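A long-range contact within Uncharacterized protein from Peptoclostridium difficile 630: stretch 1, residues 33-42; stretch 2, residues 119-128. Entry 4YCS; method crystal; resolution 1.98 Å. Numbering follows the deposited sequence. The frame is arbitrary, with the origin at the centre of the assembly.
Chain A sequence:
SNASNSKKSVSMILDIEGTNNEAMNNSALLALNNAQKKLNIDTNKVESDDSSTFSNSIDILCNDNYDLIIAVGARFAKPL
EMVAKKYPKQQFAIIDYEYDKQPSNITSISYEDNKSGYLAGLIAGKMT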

# COMPACT_ATOMS: atom_id res chain seq x y z
N ASN A 33 4.00 -10.75 2.83
CA ASN A 33 4.35 -12.15 2.78
C ASN A 33 3.61 -13.05 3.80
O ASN A 33 3.20 -14.15 3.46
CB ASN A 33 5.84 -12.34 2.89
CG ASN A 33 6.31 -13.53 2.09
OD1 ASN A 33 6.54 -14.59 2.65
ND2 ASN A 33 6.41 -13.36 0.76
N ASN A 34 3.42 -12.55 5.02
CA ASN A 34 2.69 -13.27 6.06
C ASN A 34 1.20 -13.40 5.73
O ASN A 34 0.58 -14.45 5.95
CB ASN A 34 2.82 -12.55 7.42
CG ASN A 34 4.19 -12.76 8.10
OD1 ASN A 34 4.83 -13.78 7.92
ND2 ASN A 34 4.61 -11.79 8.90
N ALA A 35 0.61 -12.34 5.22
CA ALA A 35 -0.77 -12.38 4.78
C ALA A 35 -0.96 -13.43 3.69
O ALA A 35 -1.91 -14.19 3.73
CB ALA A 35 -1.21 -11.01 4.29
N GLN A 36 -0.02 -13.49 2.75
CA GLN A 36 -0.08 -14.43 1.63
C GLN A 36 -0.11 -15.90 2.08
O GLN A 36 -0.77 -16.76 1.44
CB GLN A 36 1.09 -14.20 0.67
CG GLN A 36 1.04 -15.09 -0.57
CD GLN A 36 2.14 -14.79 -1.57
OE1 GLN A 36 3.30 -15.03 -1.30
NE2 GLN A 36 1.76 -14.30 -2.73
N LYS A 37 0.57 -16.17 3.18
CA LYS A 37 0.60 -17.48 3.76
C LYS A 37 -0.74 -17.90 4.35
O LYS A 37 -1.06 -19.07 4.42
CB LYS A 37 1.67 -17.55 4.83
CG LYS A 37 3.06 -17.35 4.28
CD LYS A 37 4.09 -17.55 5.38
CE LYS A 37 5.50 -17.41 4.83
NZ LYS A 37 6.51 -17.77 5.85
N LYS A 38 -1.54 -16.95 4.78
CA LYS A 38 -2.84 -17.28 5.36
C LYS A 38 -3.96 -17.21 4.33
O LYS A 38 -5.04 -17.73 4.58
CB LYS A 38 -3.15 -16.33 6.51
CG LYS A 38 -2.11 -16.39 7.62
CD LYS A 38 -2.16 -15.17 8.53
CE LYS A 38 -0.90 -15.08 9.39
NZ LYS A 38 -0.89 -16.13 10.44
N LEU A 39 -3.74 -16.53 3.22
CA LEU A 39 -4.78 -16.29 2.27
C LEU A 39 -4.40 -16.83 0.90
O LEU A 39 -3.25 -17.14 0.64
CB LEU A 39 -4.99 -14.79 2.15
CG LEU A 39 -5.07 -13.97 3.44
CD1 LEU A 39 -4.73 -12.51 3.15
CD2 LEU A 39 -6.45 -14.13 4.05
N ASN A 40 -5.36 -16.81 -0.00
CA ASN A 40 -5.10 -17.11 -1.40
C ASN A 40 -4.91 -15.81 -2.17
O ASN A 40 -5.87 -15.27 -2.80
CB ASN A 40 -6.26 -17.94 -1.97
CG ASN A 40 -6.09 -18.23 -3.44
OD1 ASN A 40 -4.96 -18.20 -3.97
ND2 ASN A 40 -7.21 -18.48 -4.13
N ILE A 41 -3.70 -15.25 -2.10
CA ILE A 41 -3.49 -14.00 -2.75
C ILE A 41 -2.21 -14.00 -3.57
O ILE A 41 -1.19 -14.59 -3.18
CB ILE A 41 -3.52 -12.76 -1.79
CG1 ILE A 41 -2.47 -12.85 -0.72
CG2 ILE A 41 -4.89 -12.61 -1.17
CD1 ILE A 41 -2.15 -11.50 -0.08
N ASP A 42 -2.29 -13.33 -4.72
CA ASP A 42 -1.12 -12.98 -5.51
C ASP A 42 -0.51 -11.70 -4.99
O ASP A 42 -1.26 -10.82 -4.59
CB ASP A 42 -1.52 -12.76 -6.97
CG ASP A 42 -1.85 -14.09 -7.68
OD1 ASP A 42 -1.81 -15.13 -7.00
OD2 ASP A 42 -2.14 -14.05 -8.91
N LEU A 119 -1.03 -5.12 10.15
CA LEU A 119 -1.12 -4.96 8.71
C LEU A 119 -1.56 -6.25 8.04
O LEU A 119 -2.42 -6.24 7.17
CB LEU A 119 0.18 -4.44 8.11
CG LEU A 119 0.11 -4.16 6.60
CD1 LEU A 119 -1.07 -3.27 6.23
CD2 LEU A 119 1.41 -3.50 6.11
N ALA A 120 -0.98 -7.37 8.45
CA ALA A 120 -1.34 -8.68 7.82
C ALA A 120 -2.80 -9.00 8.05
O ALA A 120 -3.48 -9.58 7.20
CB ALA A 120 -0.48 -9.78 8.40
N GLY A 121 -3.26 -8.61 9.24
CA GLY A 121 -4.62 -8.83 9.64
C GLY A 121 -5.54 -7.98 8.80
O GLY A 121 -6.58 -8.44 8.33
N LEU A 122 -5.14 -6.74 8.62
CA LEU A 122 -5.96 -5.80 7.83
C LEU A 122 -6.13 -6.31 6.41
O LEU A 122 -7.20 -6.24 5.85
CB LEU A 122 -5.32 -4.43 7.82
CG LEU A 122 -6.16 -3.44 7.07
CD1 LEU A 122 -7.04 -2.64 8.02
CD2 LEU A 122 -5.27 -2.55 6.26
N ILE A 123 -5.05 -6.85 5.84
CA ILE A 123 -5.06 -7.32 4.47
C ILE A 123 -6.05 -8.50 4.43
O ILE A 123 -6.90 -8.60 3.54
CB ILE A 123 -3.63 -7.70 4.02
CG1 ILE A 123 -2.71 -6.43 3.98
CG2 ILE A 123 -3.67 -8.35 2.66
CD1 ILE A 123 -1.21 -6.64 3.89
N ALA A 124 -5.93 -9.41 5.40
CA ALA A 124 -6.82 -10.57 5.47
C ALA A 124 -8.29 -10.18 5.56
O ALA A 124 -9.15 -10.75 4.90
CB ALA A 124 -6.46 -11.43 6.66
N GLY A 125 -8.58 -9.21 6.41
CA GLY A 125 -9.95 -8.75 6.58
C GLY A 125 -10.45 -8.10 5.32
O GLY A 125 -11.59 -8.30 4.94
N LYS A 126 -9.62 -7.29 4.67
CA LYS A 126 -10.06 -6.67 3.39
C LYS A 126 -10.29 -7.67 2.26
O LYS A 126 -11.13 -7.45 1.42
CB LYS A 126 -9.05 -5.62 2.90
CG LYS A 126 -9.03 -4.40 3.83
CD LYS A 126 -8.30 -3.24 3.24
CE LYS A 126 -9.26 -2.13 2.87
NZ LYS A 126 -9.71 -1.40 4.09
N MSE A 127 -9.50 -8.74 2.22
CA MSE A 127 -9.55 -9.71 1.13
C MSE A 127 -10.68 -10.69 1.36
O MSE A 127 -11.07 -11.42 0.45
CB MSE A 127 -8.27 -10.53 1.03
CG MSE A 127 -7.04 -9.74 0.68
SE MSE A 127 -7.21 -8.88 -1.07
CE MSE A 127 -7.88 -7.12 -0.60
N THR A 128 -11.21 -10.71 2.57
CA THR A 128 -12.32 -11.62 2.91
C THR A 128 -13.56 -10.77 3.27
O THR A 128 -13.71 -10.24 4.38
CB THR A 128 -11.93 -12.56 4.06
OG1 THR A 128 -11.54 -11.76 5.19
CG2 THR A 128 -10.77 -13.50 3.63
OXT THR A 128 -14.44 -10.58 2.42

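The contact between the two stretches is apolar at its centre, and no hydrogen bond crosses it. L39, in the loop of stretch 1, gives up more surface than any other residue, 66 Å². Its side chain (chi1 m, chi2 t) lies against the helix of stretch 2 at A124, with L39 CD1 3.7 Å from A124 CA and L39 CD2 3.8 Å from A124 CB. The L39 methyls thus touch both the backbone and the side chain of A124. L39 CD1 also lies 4.3 Å from I123 CG2 and 4.4 Å from M127 CG.

I123 links the successive parts of stretch 1. I123 CG2 is 4.0 Å from A35 CB and 4.4 Å from I41 CD1, so one methyl group meets residues of the helix, the following loop and the strand. I41 also packs through CG2 against CG of M127, a selenomethionine, at 4.0 Å; the end of the M127 side chain then leads away from stretch 1.

Toward the start of stretch 2 the packing rests on two alanines. A35 and A120 point toward the opposing stretches, and their CA atoms are 4.8 Å apart. Their small side chains allow this approach: A35 CB lies 4.4 Å from A120 CB and 4.0 Å from A120 O. The helix axes come within 8.6 Å and cross at -43°.

At the margins the contacts thin out. N34 reaches A120 only through its aliphatic carbon, CB to CB at 4.4 Å, while T128 CG2 lies 4.4 Å from L39 CD2. Two side-chain hydrogen bonds form within the stretches: T128 OG1 donates to A124 O at 2.6 Å, and Q36, which makes no contact with stretch 2, donates from NE2 to I41 O at 3.0 Å, tying the helix to the strand that follows.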